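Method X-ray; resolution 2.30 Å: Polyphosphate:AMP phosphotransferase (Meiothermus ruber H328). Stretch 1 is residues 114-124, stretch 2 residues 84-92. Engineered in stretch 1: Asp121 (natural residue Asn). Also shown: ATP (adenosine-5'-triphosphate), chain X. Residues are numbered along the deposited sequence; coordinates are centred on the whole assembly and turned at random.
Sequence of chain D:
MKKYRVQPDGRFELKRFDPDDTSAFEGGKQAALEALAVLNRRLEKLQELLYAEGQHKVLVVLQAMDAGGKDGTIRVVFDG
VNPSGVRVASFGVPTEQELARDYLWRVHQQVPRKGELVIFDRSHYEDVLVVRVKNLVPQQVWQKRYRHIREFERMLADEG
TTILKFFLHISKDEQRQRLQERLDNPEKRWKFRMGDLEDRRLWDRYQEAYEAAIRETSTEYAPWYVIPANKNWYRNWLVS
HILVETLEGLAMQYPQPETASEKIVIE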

# COMPACT_ATOMS: atom_id res chain seq x y z
N LYS D 114 -8.92 13.98 -0.70
CA LYS D 114 -9.84 15.09 -0.43
C LYS D 114 -9.88 15.40 1.06
O LYS D 114 -9.97 14.50 1.90
CB LYS D 114 -11.23 14.76 -0.95
CG LYS D 114 -11.32 14.75 -2.46
CD LYS D 114 -12.74 14.54 -2.94
CE LYS D 114 -12.82 14.69 -4.45
NZ LYS D 114 -14.15 14.26 -4.97
N GLY D 115 -9.80 16.69 1.38
CA GLY D 115 -9.82 17.14 2.75
C GLY D 115 -8.48 17.07 3.46
O GLY D 115 -8.41 17.41 4.65
N GLU D 116 -7.42 16.66 2.76
CA GLU D 116 -6.13 16.42 3.37
C GLU D 116 -5.10 17.41 2.84
O GLU D 116 -5.15 17.83 1.68
CB GLU D 116 -5.67 14.98 3.10
CG GLU D 116 -4.40 14.55 3.82
CD GLU D 116 -3.92 13.18 3.38
OE1 GLU D 116 -4.19 12.79 2.22
OE2 GLU D 116 -3.28 12.48 4.19
N LEU D 117 -4.15 17.76 3.70
CA LEU D 117 -2.99 18.56 3.32
C LEU D 117 -1.76 17.70 3.55
O LEU D 117 -1.52 17.24 4.67
CB LEU D 117 -2.92 19.86 4.13
CG LEU D 117 -1.90 20.93 3.73
CD1 LEU D 117 -2.15 22.22 4.48
CD2 LEU D 117 -0.47 20.46 3.95
N VAL D 118 -0.99 17.48 2.49
CA VAL D 118 0.20 16.65 2.56
C VAL D 118 1.43 17.50 2.29
O VAL D 118 1.43 18.32 1.36
CB VAL D 118 0.13 15.47 1.58
CG1 VAL D 118 1.47 14.77 1.50
CG2 VAL D 118 -0.96 14.49 2.00
N ILE D 119 2.46 17.31 3.10
CA ILE D 119 3.75 17.94 2.89
C ILE D 119 4.70 16.88 2.36
O ILE D 119 4.93 15.86 3.01
CB ILE D 119 4.29 18.57 4.18
CG1 ILE D 119 3.29 19.60 4.71
CG2 ILE D 119 5.64 19.22 3.94
CD1 ILE D 119 3.40 19.83 6.21
N PHE D 120 5.23 17.12 1.16
CA PHE D 120 6.30 16.28 0.62
C PHE D 120 7.63 16.78 1.17
O PHE D 120 8.11 17.86 0.80
CB PHE D 120 6.29 16.30 -0.91
CG PHE D 120 5.31 15.33 -1.53
CD1 PHE D 120 4.44 14.60 -0.73
CD2 PHE D 120 5.28 15.13 -2.90
CE1 PHE D 120 3.54 13.70 -1.30
CE2 PHE D 120 4.39 14.23 -3.47
CZ PHE D 120 3.52 13.52 -2.67
N ASP D 121 8.21 16.01 2.08
CA ASP D 121 9.54 16.28 2.62
C ASP D 121 10.53 15.65 1.64
O ASP D 121 10.85 14.46 1.73
CB ASP D 121 9.68 15.72 4.03
CG ASP D 121 11.11 15.69 4.52
OD1 ASP D 121 11.92 16.51 4.05
OD2 ASP D 121 11.42 14.84 5.38
N ARG D 122 11.01 16.46 0.70
CA ARG D 122 11.62 15.97 -0.53
C ARG D 122 10.53 15.34 -1.39
O ARG D 122 9.42 15.09 -0.89
CB ARG D 122 12.74 14.97 -0.23
CG ARG D 122 13.95 15.59 0.45
CD ARG D 122 15.09 14.60 0.57
NE ARG D 122 16.13 15.09 1.47
CZ ARG D 122 17.15 15.87 1.10
NH1 ARG D 122 17.27 16.25 -0.17
NH2 ARG D 122 18.04 16.26 2.00
N SER D 123 10.79 15.08 -2.66
CA SER D 123 9.70 14.75 -3.56
C SER D 123 10.25 14.07 -4.81
O SER D 123 11.41 13.64 -4.85
CB SER D 123 8.92 16.01 -3.94
OG SER D 123 9.73 16.86 -4.74
N HIS D 124 9.39 13.97 -5.82
CA HIS D 124 9.78 13.49 -7.14
C HIS D 124 10.90 14.33 -7.76
O HIS D 124 11.55 13.86 -8.70
CB HIS D 124 8.56 13.49 -8.07
CG HIS D 124 7.72 14.72 -7.96
ND1 HIS D 124 7.12 15.12 -6.78
CD2 HIS D 124 7.34 15.63 -8.89
CE1 HIS D 124 6.44 16.24 -6.99
NE2 HIS D 124 6.56 16.56 -8.26
PG ATP X . 16.95 14.60 5.24
O1G ATP X . 15.74 14.72 4.36
O2G ATP X . 18.18 15.30 4.66
O3G ATP X . 16.71 15.14 6.66
PB ATP X . 17.23 11.99 6.54
O1B ATP X . 18.54 11.60 7.10
O2B ATP X . 16.20 12.54 7.54
O3B ATP X . 17.37 13.07 5.38
PA ATP X . 15.92 10.48 4.35
O1A ATP X . 14.56 11.05 4.27
O2A ATP X . 15.98 8.97 4.18
O3A ATP X . 16.54 10.77 5.79
O5' ATP X . 16.87 11.07 3.15
C5' ATP X . 18.08 10.39 2.78
C4' ATP X . 18.56 10.75 1.39
O4' ATP X . 17.67 10.22 0.38
C3' ATP X . 18.72 12.24 1.08
O3' ATP X . 20.11 12.55 0.96
C2' ATP X . 18.01 12.42 -0.28
O2' ATP X . 18.74 13.23 -1.20
C1' ATP X . 17.97 10.98 -0.77
N9 ATP X . 16.99 10.71 -1.82
C8 ATP X . 15.67 11.09 -1.87
N7 ATP X . 15.07 10.80 -3.00
C5 ATP X . 16.06 10.19 -3.75
C6 ATP X . 16.08 9.66 -5.06
N6 ATP X . 15.03 9.71 -5.89
N1 ATP X . 17.23 9.11 -5.50
C2 ATP X . 18.29 9.10 -4.69
N3 ATP X . 18.40 9.58 -3.45
C4 ATP X . 17.25 10.12 -3.03
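Stretch 2 (84-92) SGVRVASFG

The most distinctive feature of this contact lies where the pairing of the two strands runs out: Phe91, just past the strand of stretch 2, turns its ring edge toward the face of the Phe120 ring. The centroids are 5.0 Å apart and the planes meet at 82°, which identifies an edge-to-face pair; Phe91 CE2 comes to 3.8 Å from Phe120 CG. With chi1 at -66° and chi2 at -80°, Phe91 also brings CD2 to 3.1 Å from Arg122 O, near its ring plane, and has more area covered by stretch 1 than any other residue of stretch 2.

Before this point stretch 2 is an extended strand, residues 86-90, with phi from -131° to -96° and psi from 114° to 143°. It runs parallel to stretch 1: the N-to-C directions differ by 24°, the signed crossing angle is -24°, and the axes approach to 4.7 Å. The register is unbroken, pairing Leu117 with Val86, Val118 with Arg87, Ile119 with Val88, Phe120 with Ala89 and Asp121 with Ser90, at CA-CA distances of 4.6 to 5.2 Å.

The hydrogen bonds alternate in direction, as parallel pairing requires. Leu117 N donates to Gly85 O (3.0 Å), and Arg87 N returns a bond to Leu117 O (3.0 Å). Ile119 N to Arg87 O, Ala89 N to Ile119 O and Asp121 N to Ala89 O follow, each 2.9 Å. Phe91 N to Asp121 O, at 3.2 Å and 160°, carries the ladder beyond the strand of stretch 2. CA-H...O contacts supplement it, including Val118 CA to Arg87 O at 3.3 Å.

Side chains sort onto two faces. Leu117, Ile119 and Asp121 share one with Val86, Val88 and Ser90. There Ile119 CD1 reaches Val86 CG2 (3.9 Å) and Val88 CG2 (4.2 Å), while Ser90 OG donates to OD2 of the engineered Asp121 at 3.0 Å. On the other face, Ala89 CB lies 4.1 Å from Phe120 CD1 and 4.4 Å from Val118 CG1. Arg87 bends back at chi3 (61°), so that NE forms a salt bridge with Glu116 OE2 at 2.8 Å, near the guanidinium plane, while Val118 CG2 covers one guanidinium face, 3.4 Å from Arg87 NH2.

Past the strands, both stretches meet ATP. Arg122 NE and NH2 donate to O1G (2.9 Å) and O2G (2.8 Å) of the nucleotide, whereas Gly92 O approaches ATP C8 at 3.3 Å. An ideal CB on Gly92 would fall 2.3 Å from ATP O2A, a clash that the glycine avoids.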

# COMPACT_ATOMS: atom_id res chain seq x y z
N SER D 84 -4.88 15.32 12.46
CA SER D 84 -5.86 14.53 11.73
C SER D 84 -6.00 14.97 10.28
O SER D 84 -6.59 14.23 9.48
CB SER D 84 -7.22 14.62 12.41
OG SER D 84 -7.12 14.26 13.78
N GLY D 85 -5.47 16.13 9.91
CA GLY D 85 -5.66 16.64 8.57
C GLY D 85 -4.38 16.95 7.83
O GLY D 85 -4.40 17.20 6.62
N VAL D 86 -3.25 16.95 8.54
CA VAL D 86 -1.95 17.25 7.95
C VAL D 86 -1.05 16.03 8.10
O VAL D 86 -0.89 15.50 9.20
CB VAL D 86 -1.31 18.49 8.61
CG1 VAL D 86 -1.08 18.25 10.09
CG2 VAL D 86 -0.00 18.86 7.91
N ARG D 87 -0.47 15.59 6.98
CA ARG D 87 0.38 14.41 6.94
C ARG D 87 1.67 14.73 6.21
O ARG D 87 1.67 15.43 5.20
CB ARG D 87 -0.33 13.24 6.23
CG ARG D 87 0.56 12.03 6.01
CD ARG D 87 -0.23 10.83 5.53
NE ARG D 87 -0.89 11.05 4.25
CZ ARG D 87 -0.32 10.86 3.06
NH1 ARG D 87 0.94 10.45 3.00
NH2 ARG D 87 -1.00 11.08 1.94
N VAL D 88 2.79 14.22 6.73
CA VAL D 88 4.10 14.39 6.12
C VAL D 88 4.50 13.09 5.45
O VAL D 88 4.47 12.02 6.07
CB VAL D 88 5.15 14.83 7.15
CG1 VAL D 88 6.52 14.95 6.49
CG2 VAL D 88 4.74 16.13 7.81
N ALA D 89 4.88 13.17 4.17
CA ALA D 89 5.43 12.04 3.43
C ALA D 89 6.88 12.36 3.09
O ALA D 89 7.15 13.30 2.33
CB ALA D 89 4.62 11.75 2.17
N SER D 90 7.80 11.59 3.65
CA SER D 90 9.22 11.78 3.42
C SER D 90 9.69 10.83 2.33
O SER D 90 9.22 9.70 2.24
CB SER D 90 10.02 11.52 4.70
OG SER D 90 9.69 12.44 5.71
N PHE D 91 10.61 11.31 1.50
CA PHE D 91 11.19 10.50 0.43
C PHE D 91 12.70 10.44 0.63
O PHE D 91 13.38 11.47 0.54
CB PHE D 91 10.83 11.06 -0.95
CG PHE D 91 9.36 10.99 -1.27
CD1 PHE D 91 8.79 9.80 -1.70
CD2 PHE D 91 8.55 12.11 -1.14
CE1 PHE D 91 7.45 9.72 -2.00
CE2 PHE D 91 7.20 12.04 -1.44
CZ PHE D 91 6.65 10.85 -1.86
N GLY D 92 13.21 9.24 0.89
CA GLY D 92 14.62 8.98 1.01
C GLY D 92 15.16 8.18 -0.16
O GLY D 92 14.54 8.11 -1.23